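Local coordinates for leucine aminopeptidase 1 (Caenorhabditis elegans, PDB 2HC9), which releases N-terminal amino acids, preferably leucine, from peptides as a two-zinc aminopeptidase of the M17 family and probably serves as a digestive enzyme, at residues T106-Y117 / L144-L155; N307-D318 / E329-G337. The protein carries 1 engineered substitution. All coordinates share one frame; numbering follows the deposited sequence. Where two conformers were deposited one is given.

Interaction 1: residues T106-Y117 / L144-L155. With GOL (glycerol), chain R.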
loop_
_atom_site.group_PDB
_atom_site.type_symbol
_atom_site.label_atom_id
_atom_site.label_comp_id
_atom_site.label_asym_id
_atom_site.label_seq_id
_atom_site.Cartn_x
_atom_site.Cartn_y
_atom_site.Cartn_z
ATOM N N THR A 106 -24.210 -41.270 12.633
ATOM C CA THR A 106 -23.066 -42.145 12.908
ATOM C C THR A 106 -22.731 -42.205 14.406
ATOM O O THR A 106 -22.597 -41.168 15.057
ATOM C CB THR A 106 -21.814 -41.657 12.150
ATOM O OG1 THR A 106 -22.123 -41.544 10.755
ATOM C CG2 THR A 106 -20.666 -42.640 12.339
ATOM N N LYS A 107 -22.588 -43.418 14.939
ATOM C CA LYS A 107 -22.157 -43.600 16.330
ATOM C C LYS A 107 -20.663 -43.897 16.412
ATOM O O LYS A 107 -19.975 -43.400 17.319
ATOM C CB LYS A 107 -22.943 -44.758 16.998
ATOM C CG LYS A 107 -24.458 -44.616 16.943
ATOM C CD LYS A 107 -24.926 -43.298 17.552
ATOM C CE LYS A 107 -26.453 -43.214 17.566
ATOM N NZ LYS A 107 -26.991 -42.113 18.432
ATOM N N ASN A 108 -20.192 -44.743 15.490
ATOM C CA ASN A 108 -18.829 -45.292 15.516
ATOM C C ASN A 108 -18.077 -44.951 14.230
ATOM O O ASN A 108 -18.627 -45.063 13.122
ATOM C CB ASN A 108 -18.863 -46.824 15.635
ATOM C CG ASN A 108 -19.750 -47.303 16.771
ATOM O OD1 ASN A 108 -20.676 -48.092 16.565
ATOM N ND2 ASN A 108 -19.465 -46.842 17.970
ATOM N N VAL A 109 -16.809 -44.567 14.366
ATOM C CA VAL A 109 -15.892 -44.592 13.216
ATOM C C VAL A 109 -14.818 -45.640 13.425
ATOM O O VAL A 109 -14.088 -45.615 14.413
ATOM C CB VAL A 109 -15.254 -43.235 12.927
ATOM C CG1 VAL A 109 -14.502 -43.292 11.574
ATOM C CG2 VAL A 109 -16.347 -42.179 12.882
ATOM N N HIS A 110 -14.743 -46.573 12.492
ATOM C CA HIS A 110 -13.799 -47.662 12.600
ATOM C C HIS A 110 -12.705 -47.486 11.530
ATOM O O HIS A 110 -13.007 -47.537 10.322
ATOM C CB HIS A 110 -14.545 -48.989 12.387
ATOM C CG HIS A 110 -13.752 -50.201 12.789
ATOM N ND1 HIS A 110 -14.206 -51.485 12.576
ATOM C CD2 HIS A 110 -12.550 -50.324 13.405
ATOM C CE1 HIS A 110 -13.313 -52.349 13.039
ATOM N NE2 HIS A 110 -12.300 -51.671 13.542
ATOM N N PHE A 111 -11.467 -47.266 11.971
ATOM C CA PHE A 111 -10.308 -47.283 11.052
ATOM C C PHE A 111 -9.651 -48.639 11.076
ATOM O O PHE A 111 -9.330 -49.169 12.147
ATOM C CB PHE A 111 -9.252 -46.212 11.391
ATOM C CG PHE A 111 -9.759 -44.810 11.193
ATOM C CD1 PHE A 111 -9.502 -44.126 10.006
ATOM C CD2 PHE A 111 -10.568 -44.216 12.167
ATOM C CE1 PHE A 111 -10.031 -42.846 9.801
ATOM C CE2 PHE A 111 -11.099 -42.937 11.981
ATOM C CZ PHE A 111 -10.832 -42.241 10.800
ATOM N N VAL A 112 -9.420 -49.164 9.884
ATOM C CA VAL A 112 -8.508 -50.290 9.717
ATOM C C VAL A 112 -7.237 -49.759 9.053
ATOM O O VAL A 112 -7.230 -49.421 7.860
ATOM C CB VAL A 112 -9.112 -51.410 8.870
ATOM C CG1 VAL A 112 -8.071 -52.539 8.719
ATOM C CG2 VAL A 112 -10.396 -51.956 9.550
ATOM N N LEU A 113 -6.191 -49.692 9.849
ATOM C CA LEU A 113 -4.908 -49.114 9.418
ATOM C C LEU A 113 -3.893 -50.217 9.127
ATOM O O LEU A 113 -3.341 -50.826 10.052
ATOM C CB LEU A 113 -4.372 -48.151 10.488
ATOM C CG LEU A 113 -2.968 -47.539 10.248
ATOM C CD1 LEU A 113 -2.949 -46.696 8.959
ATOM C CD2 LEU A 113 -2.570 -46.676 11.437
ATOM N N PHE A 114 -3.629 -50.441 7.837
ATOM C CA PHE A 114 -2.582 -51.386 7.421
ATOM C C PHE A 114 -1.264 -50.643 7.281
ATOM O O PHE A 114 -0.997 -50.044 6.257
ATOM C CB PHE A 114 -2.937 -52.006 6.072
ATOM C CG PHE A 114 -4.146 -52.895 6.115
ATOM C CD1 PHE A 114 -4.076 -54.158 6.705
ATOM C CD2 PHE A 114 -5.342 -52.484 5.528
ATOM C CE1 PHE A 114 -5.203 -55.004 6.739
ATOM C CE2 PHE A 114 -6.478 -53.317 5.549
ATOM C CZ PHE A 114 -6.402 -54.583 6.156
ATOM N N ALA A 115 -0.447 -50.665 8.315
ATOM C CA ALA A 115 0.774 -49.868 8.289
ATOM C C ALA A 115 1.893 -50.736 8.780
ATOM O O ALA A 115 1.736 -51.493 9.746
ATOM C CB ALA A 115 0.624 -48.625 9.152
ATOM N N GLU A 116 3.032 -50.632 8.107
ATOM C CA GLU A 116 4.274 -51.225 8.567
ATOM C C GLU A 116 4.733 -50.519 9.819
ATOM O O GLU A 116 4.392 -49.359 10.039
ATOM C CB GLU A 116 5.356 -51.086 7.496
ATOM C CG GLU A 116 5.245 -52.095 6.376
ATOM C CD GLU A 116 6.179 -53.277 6.559
ATOM O OE1 GLU A 116 5.864 -54.164 7.379
ATOM O OE2 GLU A 116 7.225 -53.319 5.871
ATOM N N TYR A 117 5.532 -51.203 10.626
ATOM C CA TYR A 117 5.910 -50.711 11.948
ATOM C C TYR A 117 6.483 -49.282 11.960
ATOM O O TYR A 117 6.124 -48.482 12.828
ATOM C CB TYR A 117 6.921 -51.683 12.539
ATOM C CG TYR A 117 7.127 -51.609 14.006
ATOM C CD1 TYR A 117 6.055 -51.537 14.888
ATOM C CD2 TYR A 117 8.414 -51.639 14.520
ATOM C CE1 TYR A 117 6.268 -51.501 16.250
ATOM C CE2 TYR A 117 8.635 -51.591 15.858
ATOM C CZ TYR A 117 7.580 -51.526 16.715
ATOM O OH TYR A 117 7.853 -51.491 18.053
ATOM N N LEU A 144 -18.463 -39.148 18.752
ATOM C CA LEU A 144 -18.293 -40.422 18.078
ATOM C C LEU A 144 -17.391 -41.292 18.902
ATOM O O LEU A 144 -16.556 -40.811 19.675
ATOM C CB LEU A 144 -17.643 -40.222 16.699
ATOM C CG LEU A 144 -18.405 -39.332 15.708
ATOM C CD1 LEU A 144 -17.570 -39.080 14.476
ATOM C CD2 LEU A 144 -19.686 -39.964 15.296
ATOM N N ASN A 145 -17.546 -42.591 18.717
ATOM C CA ASN A 145 -16.628 -43.552 19.280
ATOM C C ASN A 145 -15.689 -43.961 18.152
ATOM O O ASN A 145 -16.123 -44.577 17.171
ATOM C CB ASN A 145 -17.435 -44.744 19.833
ATOM C CG ASN A 145 -16.589 -45.974 20.080
ATOM O OD1 ASN A 145 -15.598 -45.935 20.805
ATOM N ND2 ASN A 145 -16.988 -47.086 19.474
ATOM N N VAL A 146 -14.414 -43.583 18.270
ATOM C CA VAL A 146 -13.426 -43.902 17.225
ATOM C C VAL A 146 -12.503 -45.028 17.684
ATOM O O VAL A 146 -11.929 -44.966 18.772
ATOM C CB VAL A 146 -12.597 -42.661 16.810
ATOM C CG1 VAL A 146 -11.557 -43.015 15.742
ATOM C CG2 VAL A 146 -13.534 -41.520 16.353
ATOM N N ASN A 147 -12.396 -46.069 16.861
ATOM C CA ASN A 147 -11.389 -47.111 17.066
ATOM C C ASN A 147 -10.430 -47.121 15.876
ATOM O O ASN A 147 -10.852 -47.349 14.741
ATOM C CB ASN A 147 -12.046 -48.491 17.190
ATOM C CG ASN A 147 -12.732 -48.674 18.538
ATOM O OD1 ASN A 147 -12.085 -48.873 19.570
ATOM N ND2 ASN A 147 -14.044 -48.575 18.527
ATOM N N ILE A 148 -9.155 -46.856 16.144
ATOM C CA ILE A 148 -8.095 -47.054 15.156
ATOM C C ILE A 148 -7.436 -48.407 15.408
ATOM O O ILE A 148 -6.635 -48.576 16.342
ATOM C CB ILE A 148 -7.022 -45.905 15.206
ATOM C CG1 ILE A 148 -7.730 -44.521 15.168
ATOM C CG2 ILE A 148 -5.985 -46.094 14.076
ATOM C CD1 ILE A 148 -6.813 -43.341 15.419
ATOM N N ASP A 149 -7.778 -49.359 14.550
ATOM C CA ASP A 149 -7.249 -50.724 14.623
ATOM C C ASP A 149 -6.050 -50.895 13.708
ATOM O O ASP A 149 -6.156 -50.876 12.475
ATOM C CB ASP A 149 -8.353 -51.739 14.280
ATOM C CG ASP A 149 -9.425 -51.821 15.370
ATOM O OD1 ASP A 149 -9.289 -51.139 16.423
ATOM O OD2 ASP A 149 -10.398 -52.567 15.169
ATOM N N VAL A 150 -4.898 -51.065 14.337
ATOM C CA VAL A 150 -3.663 -51.121 13.604
ATOM C C VAL A 150 -3.386 -52.593 13.317
ATOM O O VAL A 150 -3.377 -53.418 14.238
ATOM C CB VAL A 150 -2.500 -50.537 14.416
ATOM C CG1 VAL A 150 -1.217 -50.613 13.605
ATOM C CG2 VAL A 150 -2.794 -49.086 14.841
ATOM N N VAL A 151 -3.163 -52.895 12.041
ATOM C CA VAL A 151 -2.780 -54.241 11.599
ATOM C C VAL A 151 -1.278 -54.206 11.325
ATOM O O VAL A 151 -0.823 -53.736 10.263
ATOM C CB VAL A 151 -3.528 -54.636 10.316
ATOM C CG1 VAL A 151 -3.129 -56.053 9.881
ATOM C CG2 VAL A 151 -5.046 -54.548 10.534
ATOM N N CYS A 152 -0.519 -54.659 12.313
ATOM C CA CYS A 152 0.938 -54.617 12.266
ATOM C C CYS A 152 1.462 -55.661 13.245
ATOM O O CYS A 152 1.178 -55.577 14.441
ATOM C CB CYS A 152 1.458 -53.219 12.648
ATOM S SG CYS A 152 3.281 -53.081 12.757
ATOM N N ASP A 153 2.242 -56.613 12.724
ATOM C CA ASP A 153 2.803 -57.744 13.487
ATOM C C ASP A 153 3.519 -57.334 14.772
ATOM O O ASP A 153 3.327 -57.935 15.827
ATOM C CB ASP A 153 3.819 -58.510 12.626
ATOM C CG ASP A 153 3.172 -59.311 11.517
ATOM O OD1 ASP A 153 2.058 -59.842 11.721
ATOM O OD2 ASP A 153 3.797 -59.424 10.435
ATOM N N LYS A 154 4.381 -56.332 14.658
ATOM C CA LYS A 154 5.322 -56.016 15.709
ATOM C C LYS A 154 4.688 -55.198 16.847
ATOM O O LYS A 154 5.253 -55.104 17.934
ATOM C CB LYS A 154 6.521 -55.274 15.118
ATOM C CG LYS A 154 7.492 -56.157 14.375
ATOM C CD LYS A 154 8.653 -55.350 13.836
ATOM C CE LYS A 154 9.598 -56.234 13.031
ATOM N NZ LYS A 154 10.800 -55.483 12.539
ATOM N N LEU A 155 3.529 -54.595 16.602
ATOM C CA LEU A 155 2.916 -53.734 17.616
ATOM C C LEU A 155 2.565 -54.492 18.904
ATOM O O LEU A 155 2.026 -55.601 18.863
ATOM C CB LEU A 155 1.692 -53.029 17.035
ATOM C CG LEU A 155 1.226 -51.733 17.700
ATOM C CD1 LEU A 155 2.142 -50.546 17.320
ATOM C CD2 LEU A 155 -0.205 -51.470 17.280
HETATM C C1 GOL R . 7.943 -53.943 9.319
HETATM O O1 GOL R . 9.096 -53.449 9.972
HETATM C C2 GOL R . 6.760 -54.015 10.283
HETATM O O2 GOL R . 5.602 -53.631 9.610
HETATM C C3 GOL R . 6.498 -55.430 10.771
HETATM O O3 GOL R . 5.277 -55.428 11.466
#
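This contact is the strand pairing of a beta-alpha-beta unit in the N-terminal part of the enzyme. Strands 108-114 and 145-151 run parallel, joined through helix 120-128, with axes 4.7 Å apart at closest. V109, F111 and L113 each donate and accept one backbone bond: V109 N binds N145 O, and its carbonyl takes N147 N. The ladder ends with V151 N on L113 O at 2.9 Å. V109, F111, L113, V146, I148 and V150 line one face, where helix 120-128 packs on F111, L113 and I148. The F111 ring meets V146 CG1 with its edge, CE2 lying 3.8 Å away. H110, D149, F114 and V151 lie on the other face. H110 NE2 donates to D149 OD2 at 2.7 Å. CG of H110 is anti to its backbone N (chi1 -166°), which carries the ring across to D149 on the neighbouring strand, two residues beyond the bridge partner N147. The acceptor lies near the ring plane, but the ring comes from above the carboxylate plane. R7 makes a salt bridge to D149 OD1, and Q11 N donates to OD2, so OD2 has two donors. A leucine in place of H110 would probably leave D149 OD2 without its imidazole donor. Beyond the strands, C152 SG lies 3.8 Å from Y117 CD1. K154 CB sits over one face of the Y117 ring, 3.8 Å from its centroid, in a CH-pi contact.

Interaction 2: residues N307-D318 / E329-G337. With ZN (zinc ion), chain B; ZN (zinc ion), chain C; BCT (bicarbonate ion), chain D.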
loop_
_atom_site.group_PDB
_atom_site.type_symbol
_atom_site.label_atom_id
_atom_site.label_comp_id
_atom_site.label_asym_id
_atom_site.label_seq_id
_atom_site.Cartn_x
_atom_site.Cartn_y
_atom_site.Cartn_z
ATOM N N ASN A 307 -0.660 -10.326 24.172
ATOM C CA ASN A 307 0.021 -9.135 23.644
ATOM C C ASN A 307 -1.048 -8.177 23.092
ATOM O O ASN A 307 -1.595 -8.399 22.000
ATOM C CB ASN A 307 1.019 -9.570 22.543
ATOM C CG ASN A 307 2.013 -8.464 22.184
ATOM O OD1 ASN A 307 2.335 -7.619 23.013
ATOM N ND2 ASN A 307 2.479 -8.457 20.933
ATOM N N ASN A 308 -1.398 -7.159 23.879
ATOM C CA ASN A 308 -2.538 -6.305 23.552
ATOM C C ASN A 308 -2.159 -4.829 23.679
ATOM O O ASN A 308 -0.989 -4.488 23.846
ATOM C CB ASN A 308 -3.790 -6.673 24.402
ATOM C CG ASN A 308 -5.114 -6.501 23.615
ATOM O OD1 ASN A 308 -5.392 -5.427 23.071
ATOM N ND2 ASN A 308 -5.943 -7.552 23.583
ATOM N N VAL A 309 -3.153 -3.954 23.569
ATOM C CA VAL A 309 -2.915 -2.546 23.292
ATOM C C VAL A 309 -3.521 -1.688 24.416
ATOM O O VAL A 309 -4.739 -1.718 24.648
ATOM C CB VAL A 309 -3.565 -2.158 21.927
ATOM C CG1 VAL A 309 -3.458 -0.663 21.689
ATOM C CG2 VAL A 309 -2.887 -2.953 20.792
ATOM N N SER A 310 -2.671 -0.939 25.112
ATOM C CA SER A 310 -3.145 0.071 26.070
ATOM C C SER A 310 -2.021 1.061 26.334
ATOM O O SER A 310 -0.889 0.836 25.884
ATOM C CB SER A 310 -3.588 -0.591 27.386
ATOM O OG SER A 310 -2.466 -0.861 28.222
ATOM N N PRO A 311 -2.315 2.140 27.081
ATOM C CA PRO A 311 -1.252 3.099 27.402
ATOM C C PRO A 311 -0.085 2.534 28.224
ATOM O O PRO A 311 0.969 3.157 28.264
ATOM C CB PRO A 311 -1.984 4.174 28.220
ATOM C CG PRO A 311 -3.438 4.066 27.746
ATOM C CD PRO A 311 -3.630 2.581 27.605
ATOM N N ILE A 312 -0.267 1.379 28.865
ATOM C CA ILE A 312 0.840 0.757 29.573
ATOM C C ILE A 312 1.586 -0.298 28.770
ATOM O O ILE A 312 2.571 -0.852 29.260
ATOM C CB ILE A 312 0.442 0.243 30.977
ATOM C CG1 ILE A 312 -0.550 -0.933 30.882
ATOM C CG2 ILE A 312 -0.035 1.422 31.854
ATOM C CD1 ILE A 312 -0.573 -1.802 32.153
ATOM N N ALA A 313 1.159 -0.549 27.530
ATOM C CA ALA A 313 1.813 -1.599 26.707
ATOM C C ALA A 313 3.243 -1.188 26.309
ATOM O O ALA A 313 3.571 0.013 26.286
ATOM C CB ALA A 313 0.984 -1.920 25.440
ATOM N N ASN A 314 4.069 -2.178 25.975
ATOM C CA ASN A 314 5.323 -1.954 25.233
ATOM C C ASN A 314 5.107 -1.007 24.038
ATOM O O ASN A 314 4.063 -1.084 23.368
ATOM C CB ASN A 314 5.838 -3.282 24.643
ATOM C CG ASN A 314 6.478 -4.210 25.682
ATOM O OD1 ASN A 314 6.928 -3.784 26.751
ATOM N ND2 ASN A 314 6.528 -5.514 25.331
ATOM N N LYS A 315 6.084 -0.139 23.800
ATOM C CA LYS A 315 6.114 0.836 22.704
ATOM C C LYS A 315 7.489 0.665 22.035
ATOM O O LYS A 315 8.465 0.470 22.739
ATOM C CB LYS A 315 6.149 2.273 23.267
ATOM C CG LYS A 315 5.031 2.729 24.142
ATOM C CD LYS A 315 5.249 4.144 24.616
ATOM C CE LYS A 315 5.791 4.194 26.028
ATOM N NZ LYS A 315 4.713 4.341 27.023
ATOM N N PRO A 316 7.591 0.748 20.711
ATOM C CA PRO A 316 8.951 0.636 20.149
ATOM C C PRO A 316 9.822 1.810 20.589
ATOM O O PRO A 316 9.358 2.954 20.567
ATOM C CB PRO A 316 8.734 0.682 18.634
ATOM C CG PRO A 316 7.331 1.288 18.463
ATOM C CD PRO A 316 6.554 0.890 19.672
ATOM N N ASP A 317 11.050 1.484 20.998
ATOM C CA ASP A 317 12.043 2.356 21.662
ATOM C C ASP A 317 12.223 1.962 23.125
ATOM O O ASP A 317 13.291 2.234 23.706
ATOM C CB ASP A 317 11.710 3.857 21.631
ATOM C CG ASP A 317 11.812 4.464 20.242
ATOM O OD1 ASP A 317 12.276 3.794 19.289
ATOM O OD2 ASP A 317 11.397 5.636 20.124
ATOM N N ASP A 318 11.201 1.348 23.725
ATOM C CA ASP A 318 11.301 0.941 25.142
ATOM C C ASP A 318 12.521 0.038 25.330
ATOM O O ASP A 318 12.811 -0.799 24.479
ATOM C CB ASP A 318 10.081 0.146 25.594
ATOM C CG ASP A 318 8.875 1.016 25.930
ATOM O OD1 ASP A 318 8.929 2.274 25.835
ATOM O OD2 ASP A 318 7.846 0.406 26.286
ATOM N N GLU A 329 16.400 -3.467 23.535
ATOM C CA GLU A 329 15.616 -2.343 22.975
ATOM C C GLU A 329 14.539 -2.955 22.108
ATOM O O GLU A 329 14.839 -3.629 21.100
ATOM C CB GLU A 329 16.516 -1.452 22.117
ATOM C CG GLU A 329 15.779 -0.271 21.524
ATOM C CD GLU A 329 16.683 0.632 20.679
ATOM O OE1 GLU A 329 17.892 0.327 20.468
ATOM O OE2 GLU A 329 16.150 1.655 20.224
ATOM N N ILE A 330 13.290 -2.745 22.508
ATOM C CA ILE A 330 12.166 -3.279 21.743
ATOM C C ILE A 330 11.884 -2.315 20.597
ATOM O O ILE A 330 11.370 -1.214 20.832
ATOM C CB ILE A 330 10.911 -3.414 22.623
ATOM C CG1 ILE A 330 11.216 -4.267 23.867
ATOM C CG2 ILE A 330 9.724 -4.008 21.793
ATOM C CD1 ILE A 330 10.058 -4.330 24.906
ATOM N N ASN A 331 12.209 -2.712 19.360
ATOM C CA ASN A 331 11.800 -1.904 18.203
ATOM C C ASN A 331 10.633 -2.513 17.440
ATOM O O ASN A 331 10.185 -1.968 16.439
ATOM C CB ASN A 331 12.995 -1.606 17.276
ATOM C CG ASN A 331 13.601 -2.860 16.664
ATOM O OD1 ASN A 331 13.551 -3.946 17.251
ATOM N ND2 ASN A 331 14.188 -2.713 15.474
ATOM N N ASN A 332 10.162 -3.666 17.915
ATOM C CA ASN A 332 9.031 -4.331 17.308
ATOM C C ASN A 332 8.207 -5.057 18.379
ATOM O O ASN A 332 8.576 -6.128 18.852
ATOM C CB ASN A 332 9.506 -5.311 16.220
ATOM C CG ASN A 332 8.356 -5.927 15.447
ATOM O OD1 ASN A 332 7.181 -5.731 15.777
ATOM N ND2 ASN A 332 8.691 -6.686 14.421
ATOM N N THR A 333 7.088 -4.459 18.753
ATOM C CA THR A 333 6.216 -5.026 19.787
ATOM C C THR A 333 5.584 -6.334 19.354
ATOM O O THR A 333 5.108 -7.070 20.199
ATOM C CB THR A 333 5.076 -4.058 20.202
ATOM O OG1 THR A 333 4.218 -3.816 19.072
ATOM C CG2 THR A 333 5.669 -2.731 20.732
ATOM N N ASP A 334 5.566 -6.601 18.042
ATOM C CA ASP A 334 5.020 -7.866 17.488
ATOM C C ASP A 334 6.099 -8.970 17.441
ATOM O O ASP A 334 5.818 -10.130 17.100
ATOM C CB ASP A 334 4.482 -7.586 16.082
ATOM C CG ASP A 334 3.520 -8.651 15.572
ATOM O OD1 ASP A 334 3.158 -9.610 16.301
ATOM O OD2 ASP A 334 3.098 -8.516 14.415
ATOM N N ALA A 335 7.337 -8.620 17.776
ATOM C CA ALA A 335 8.405 -9.624 17.907
ATOM C C ALA A 335 8.481 -9.981 19.407
ATOM O O ALA A 335 9.557 -9.880 20.066
ATOM C CB ALA A 335 9.742 -9.036 17.382
ATOM N N GLU A 336 7.324 -10.387 19.945
ATOM C CA GLU A 336 7.154 -10.546 21.401
ATOM C C GLU A 336 7.463 -11.966 21.887
ATOM O O GLU A 336 7.894 -12.167 23.048
ATOM C CB GLU A 336 5.742 -10.085 21.844
ATOM C CG GLU A 336 4.656 -11.198 21.807
ATOM C CD GLU A 336 4.328 -11.634 20.395
ATOM O OE1 GLU A 336 3.953 -12.810 20.187
ATOM O OE2 GLU A 336 4.447 -10.810 19.468
ATOM N N GLY A 337 7.236 -12.959 21.026
ATOM C CA GLY A 337 7.526 -14.351 21.390
ATOM C C GLY A 337 8.984 -14.555 21.782
ATOM O O GLY A 337 9.292 -15.232 22.757
HETATM ZN ZN ZN B . 3.859 -11.011 17.528
HETATM ZN ZN ZN C . 3.565 -13.890 18.482
HETATM C C BCT D . 8.162 -13.231 17.700
HETATM O O1 BCT D . 7.060 -13.430 18.223
HETATM O O2 BCT D . 8.347 -13.376 16.475
HETATM O O3 BCT D . 9.147 -12.820 18.454
HETATM O O HOH W 1 5.058 -6.650 23.078
HETATM O O HOH W 2 15.252 3.445 22.142
HETATM O O HOH W 3 13.661 1.467 18.700
HETATM O O HOH W 4 4.498 -12.841 16.939
#
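Backbone bonds join the two loops at one end. D317 N donates to I330 O at 2.7 Å, and I330 N donates to D318 O at 2.8 Å. Methyl contacts lie between. I330 CD1 meets the N314 amide, 3.7 Å from CG, with the side chains at about a right angle. T333 CG2 rests 3.5 Å from N314 O and also touches P316 CD. Among the side-chain bonds, N307 ND2 donates to T333 O at 3.1 Å, tilted from the carbonyl plane, and to the zinc ligand D257. One water donates to both N307 OD1 and T333 O and accepts from N314 ND2. With ND2 and OD1 both held, the N307 amide is limited in rotation. Two more waters join E329 OE2 to D317, at O and OD1. D317 OD1 also takes N271 N of a second subunit, and E329 OE1 pairs with S416. D334 binds one zinc through OD1 at 2.0 Å and through its backbone O. E336 bridges the metals, with OE2 on this zinc and OE1 on the other at 2.1 Å. G337 N donates to bicarbonate O1, as does the water shared by the zincs. Residues 334-337 thus supply part of the two-zinc active site of an M17 aminopeptidase.

Interaction 1 and interaction 2 lie on opposite sides of the chain's centre. Their centres are 48 Å apart and their nearest atoms about 33 Å apart, so neither touches the other. In sequence, 106-155 comes wholly before 307-337. Interaction 1 belongs to the six-stranded sheet of the N-terminal part, far from the zincs and the bicarbonate pocket. Interaction 2 lies in the catalytic domain, where residues 329-337 supply ligands to both zincs. D257 binds both zincs, and K252 and D275 bind the one on E336 OE1. R338 also binds the bicarbonate. The assembly separates them too. No other chain touches interaction 1, whereas K315 and D317 of interaction 2 bind a second subunit.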